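Local coordinates for putative beta-glucosidase (Bifidobacterium adolescentis, PDB 5WAB), which hydrolyses beta-glucosidic linkages as a glycoside hydrolase family 3 enzyme and probably also releases terminal arabinopyranose from the ginsenoside Rb2, at residues M406-P411 with I444-S449; G451-V456 with E468-G473. All blocks are in the same frame, centred on the assembly; numbering follows the deposited sequence.

Contact 1: M406-P411 with I444-S449; sequences MFLGLP and IVVVLS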
# COMPACT_ATOMS: atom_id res chain seq x y z
N MET A 406 10.64 -1.28 -25.59
CA MET A 406 10.30 -2.68 -25.36
C MET A 406 9.51 -2.82 -24.07
O MET A 406 9.98 -2.40 -23.00
CB MET A 406 11.55 -3.55 -25.29
CG MET A 406 11.23 -5.02 -25.25
SD MET A 406 12.71 -5.99 -25.48
CE MET A 406 13.29 -5.29 -27.01
N PHE A 407 8.33 -3.43 -24.16
CA PHE A 407 7.42 -3.56 -23.03
C PHE A 407 7.47 -4.99 -22.51
O PHE A 407 7.02 -5.92 -23.19
CB PHE A 407 6.01 -3.15 -23.44
CG PHE A 407 5.85 -1.67 -23.65
CD1 PHE A 407 6.39 -1.05 -24.77
CD2 PHE A 407 5.16 -0.89 -22.73
CE1 PHE A 407 6.25 0.31 -24.97
CE2 PHE A 407 5.02 0.47 -22.93
CZ PHE A 407 5.56 1.07 -24.04
N LEU A 408 8.03 -5.16 -21.32
CA LEU A 408 8.20 -6.47 -20.70
C LEU A 408 7.45 -6.52 -19.37
O LEU A 408 6.91 -5.51 -18.90
CB LEU A 408 9.69 -6.75 -20.50
CG LEU A 408 10.54 -6.48 -21.75
CD1 LEU A 408 12.03 -6.61 -21.44
CD2 LEU A 408 10.11 -7.41 -22.88
N GLY A 409 7.45 -7.69 -18.76
CA GLY A 409 6.83 -7.81 -17.46
C GLY A 409 6.14 -9.15 -17.29
O GLY A 409 6.41 -10.11 -18.02
N LEU A 410 5.24 -9.19 -16.31
CA LEU A 410 4.59 -10.42 -15.90
C LEU A 410 3.24 -10.55 -16.58
O LEU A 410 2.42 -9.62 -16.47
CB LEU A 410 4.41 -10.43 -14.39
CG LEU A 410 5.66 -10.24 -13.55
CD1 LEU A 410 5.29 -10.20 -12.07
CD2 LEU A 410 6.66 -11.34 -13.83
N PRO A 411 2.96 -11.63 -17.30
CA PRO A 411 1.59 -11.88 -17.74
C PRO A 411 0.72 -12.26 -16.55
O PRO A 411 1.21 -12.50 -15.45
CB PRO A 411 1.73 -13.05 -18.73
CG PRO A 411 3.19 -13.15 -19.01
CD PRO A 411 3.89 -12.65 -17.79
N ILE A 444 17.74 1.01 -26.18
CA ILE A 444 16.55 0.29 -25.73
C ILE A 444 16.03 0.95 -24.47
O ILE A 444 16.80 1.25 -23.55
CB ILE A 444 16.87 -1.19 -25.47
CG1 ILE A 444 17.44 -1.85 -26.73
CG2 ILE A 444 15.62 -1.92 -25.01
CD1 ILE A 444 17.69 -3.32 -26.60
N VAL A 445 14.72 1.19 -24.43
CA VAL A 445 14.01 1.54 -23.20
C VAL A 445 13.06 0.40 -22.89
O VAL A 445 12.20 0.05 -23.71
CB VAL A 445 13.26 2.87 -23.32
CG1 VAL A 445 12.63 3.23 -21.99
CG2 VAL A 445 14.19 3.98 -23.78
N VAL A 446 13.21 -0.19 -21.71
CA VAL A 446 12.34 -1.25 -21.23
C VAL A 446 11.31 -0.65 -20.28
O VAL A 446 11.67 0.04 -19.32
CB VAL A 446 13.15 -2.37 -20.54
CG1 VAL A 446 12.23 -3.31 -19.78
CG2 VAL A 446 13.95 -3.13 -21.58
N VAL A 447 10.03 -0.87 -20.57
CA VAL A 447 8.93 -0.49 -19.69
C VAL A 447 8.36 -1.75 -19.05
O VAL A 447 7.95 -2.67 -19.76
CB VAL A 447 7.83 0.28 -20.45
CG1 VAL A 447 6.71 0.68 -19.49
CG2 VAL A 447 8.42 1.50 -21.15
N LEU A 448 8.29 -1.76 -17.72
CA LEU A 448 7.91 -2.95 -16.96
C LEU A 448 6.44 -2.90 -16.54
O LEU A 448 5.95 -1.87 -16.06
CB LEU A 448 8.78 -3.09 -15.71
CG LEU A 448 10.26 -3.42 -15.90
CD1 LEU A 448 11.00 -3.31 -14.58
CD2 LEU A 448 10.42 -4.81 -16.48
N SER A 449 5.75 -4.03 -16.71
CA SER A 449 4.38 -4.23 -16.23
C SER A 449 4.40 -5.38 -15.23
O SER A 449 4.71 -6.52 -15.60
CB SER A 449 3.43 -4.55 -17.38
OG SER A 449 3.32 -3.47 -18.29
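Strands 403-409 and 444-449 run side by side in parallel, their axes inclined by 33°, and the register sets Met406 beside Val446 and Gly409 beside Ser449. They are the two strands of a beta-alpha-beta crossover through helix 428-438, within the mixed sheet of the family 3 C-terminal domain. Five backbone hydrogen bonds alternate in direction, from Met406 N to Val445 O (2.8 Å) through to Leu410 N to Ser449 O (2.8 Å), the last nearly along the C=O axis. On one face of the sheet Phe407 and Val447 point the same way. The Phe407 ring, its CG anti to the carbonyl carbon (chi1 -72°), turns a face to Val447, whose CB lies 4.0 Å from the ring centroid in a CH-pi contact; Leu480 of helix 476-484 touches both side chains. An alanine in place of this phenylalanine would probably leave Val447 without its aromatic cover and loosen the packing against helix 476-484. On the other face, Leu408 meets Val446 at about a right angle, CD1 being 3.7 Å from CG1 of the valine, while Met406 reaches Val437 on the crossover helix. At the Gly409 phi of 144° a CB would be pressed against the carbonyl O of Leu408, and it would also run into Ser449 O, which lies 3.1 Å from Gly409 CA.

Contact 2: G451-V456 with E468-G473; sequences GSVVSV and ESWLLG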
# COMPACT_ATOMS: atom_id res chain seq x y z
N GLY A 451 2.71 -6.57 -11.04
CA GLY A 451 2.02 -6.24 -9.81
C GLY A 451 2.91 -6.16 -8.58
O GLY A 451 2.54 -5.49 -7.61
N SER A 452 4.06 -6.83 -8.60
CA SER A 452 5.00 -6.77 -7.49
C SER A 452 6.41 -6.83 -8.05
O SER A 452 6.62 -6.96 -9.26
CB SER A 452 4.74 -7.89 -6.48
OG SER A 452 5.50 -7.67 -5.30
N VAL A 453 7.40 -6.71 -7.15
CA VAL A 453 8.79 -6.53 -7.55
C VAL A 453 9.22 -7.64 -8.50
O VAL A 453 9.02 -8.83 -8.22
CB VAL A 453 9.70 -6.49 -6.31
CG1 VAL A 453 11.14 -6.70 -6.72
CG2 VAL A 453 9.57 -5.17 -5.61
N VAL A 454 9.81 -7.25 -9.62
CA VAL A 454 10.52 -8.18 -10.48
C VAL A 454 12.01 -7.84 -10.41
O VAL A 454 12.39 -6.70 -10.14
CB VAL A 454 10.01 -8.16 -11.94
CG1 VAL A 454 8.53 -8.51 -11.99
CG2 VAL A 454 10.29 -6.80 -12.59
N SER A 455 12.84 -8.85 -10.63
CA SER A 455 14.28 -8.63 -10.70
C SER A 455 14.63 -7.85 -11.96
O SER A 455 14.02 -8.04 -13.02
CB SER A 455 15.01 -9.96 -10.68
OG SER A 455 14.46 -10.83 -11.65
N VAL A 456 15.61 -6.96 -11.85
CA VAL A 456 16.02 -6.10 -12.95
C VAL A 456 17.48 -6.29 -13.32
O VAL A 456 17.82 -6.39 -14.50
CB VAL A 456 15.73 -4.62 -12.61
CG1 VAL A 456 16.17 -3.72 -13.76
CG2 VAL A 456 14.26 -4.41 -12.30
N GLU A 468 9.88 1.50 -14.56
CA GLU A 468 9.03 0.57 -13.82
C GLU A 468 7.65 1.22 -13.67
O GLU A 468 7.47 2.15 -12.88
CB GLU A 468 9.65 0.23 -12.47
CG GLU A 468 8.73 -0.49 -11.49
CD GLU A 468 8.18 -1.81 -12.00
OE1 GLU A 468 7.23 -1.79 -12.81
OE2 GLU A 468 8.70 -2.87 -11.59
N SER A 469 6.68 0.72 -14.44
CA SER A 469 5.35 1.32 -14.48
C SER A 469 4.31 0.52 -13.71
O SER A 469 3.13 0.89 -13.73
CB SER A 469 4.89 1.50 -15.93
OG SER A 469 4.82 0.26 -16.61
N TRP A 470 4.71 -0.56 -13.04
CA TRP A 470 3.84 -1.39 -12.22
C TRP A 470 2.54 -1.74 -12.93
O TRP A 470 2.55 -2.32 -14.02
CB TRP A 470 3.53 -0.69 -10.90
CG TRP A 470 4.74 -0.35 -10.10
CD1 TRP A 470 5.28 0.89 -9.93
CD2 TRP A 470 5.56 -1.25 -9.35
NE1 TRP A 470 6.39 0.81 -9.12
CE2 TRP A 470 6.59 -0.49 -8.76
CE3 TRP A 470 5.54 -2.63 -9.13
CZ2 TRP A 470 7.58 -1.06 -7.95
CZ3 TRP A 470 6.51 -3.20 -8.34
CH2 TRP A 470 7.52 -2.41 -7.76
N LEU A 471 1.41 -1.39 -12.31
CA LEU A 471 0.09 -1.46 -12.92
C LEU A 471 -0.51 -0.07 -12.88
O LEU A 471 -0.60 0.54 -11.81
CB LEU A 471 -0.81 -2.48 -12.21
CG LEU A 471 -0.37 -3.95 -12.24
CD1 LEU A 471 -1.33 -4.83 -11.45
CD2 LEU A 471 -0.25 -4.45 -13.67
N LEU A 472 -0.94 0.43 -14.04
CA LEU A 472 -1.29 1.84 -14.20
C LEU A 472 -2.79 2.11 -14.24
O LEU A 472 -3.19 3.27 -14.20
CB LEU A 472 -0.64 2.39 -15.47
CG LEU A 472 0.89 2.42 -15.49
CD1 LEU A 472 1.39 2.77 -16.88
CD2 LEU A 472 1.42 3.41 -14.47
N GLY A 473 -3.62 1.08 -14.33
CA GLY A 473 -5.05 1.29 -14.46
C GLY A 473 -5.45 1.58 -15.89
O GLY A 473 -4.67 1.40 -16.84
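Two irregular segments come together at the C-terminal end of the parallel strands in the family 3 C-terminal domain: segment 451-456 follows strand 444-449, while segment 468-473 leads from the end of strand 465-468 toward helix 476-484. Their touching parts run in nearly opposed directions, 154° apart, and no hydrogen bond joins them. The tight part is the six-membered end of the Trp470 indole, which meets the peptide linking Ser452 to Val453 edge-on: CZ3 is 3.6 Å from Ser452 C, and both Ser452 C and Val453 N lie near the ring plane. One face of the indole receives Glu468 CG, 3.4 Å above the plane and offset toward the rim. The same glutamate holds the backbone of the tryptophan, since Trp470 N donates to Glu468 OE1 (2.8 Å) from above the carboxylate plane, while Asn450 bonds to OE2. Such pairing would probably stabilise the buried carboxylate in its charged form. Trp470 has a positive phi of 47°, unusual for a residue with a side chain, and the hydrogen bond from its N-H to Glu468 is consistent with holding that conformation. Val453 lies alongside the indole, with CG2, anti to its carbonyl carbon, 4.1 Å from Trp470 CH2. The loose end, buried rather than open to solvent, is where Val454 CG2 stays 4.4 Å from Glu468 OE2. At the other end, in ordinary van der Waals contact, Leu471 lays its CG-CD1 branch against Gly451, CD1 lying 4.0 Å from CA.

Contact 1 closes before contact 2 opens along the chain, and their centres lie 9 Å apart within the family 3 C-terminal domain. Strand 444-449 joins them: it pairs with strand 403-409 in contact 1, then runs through Asn450 into segment 451-456. Its other neighbour in the six-stranded mixed sheet, strand 465-468, ends in the second segment of contact 2. The two contacts touch directly where Ser469 OG probably hydrogen-bonds to Leu448 O, and Leu410 packs on Val454. Strands 403-409 and 444-449 are inner strands of the six, and the loops after 444-449 and 465-468 leave from the same end of the sheet, where contact 2 continues the packing of contact 1 beyond the strand ends.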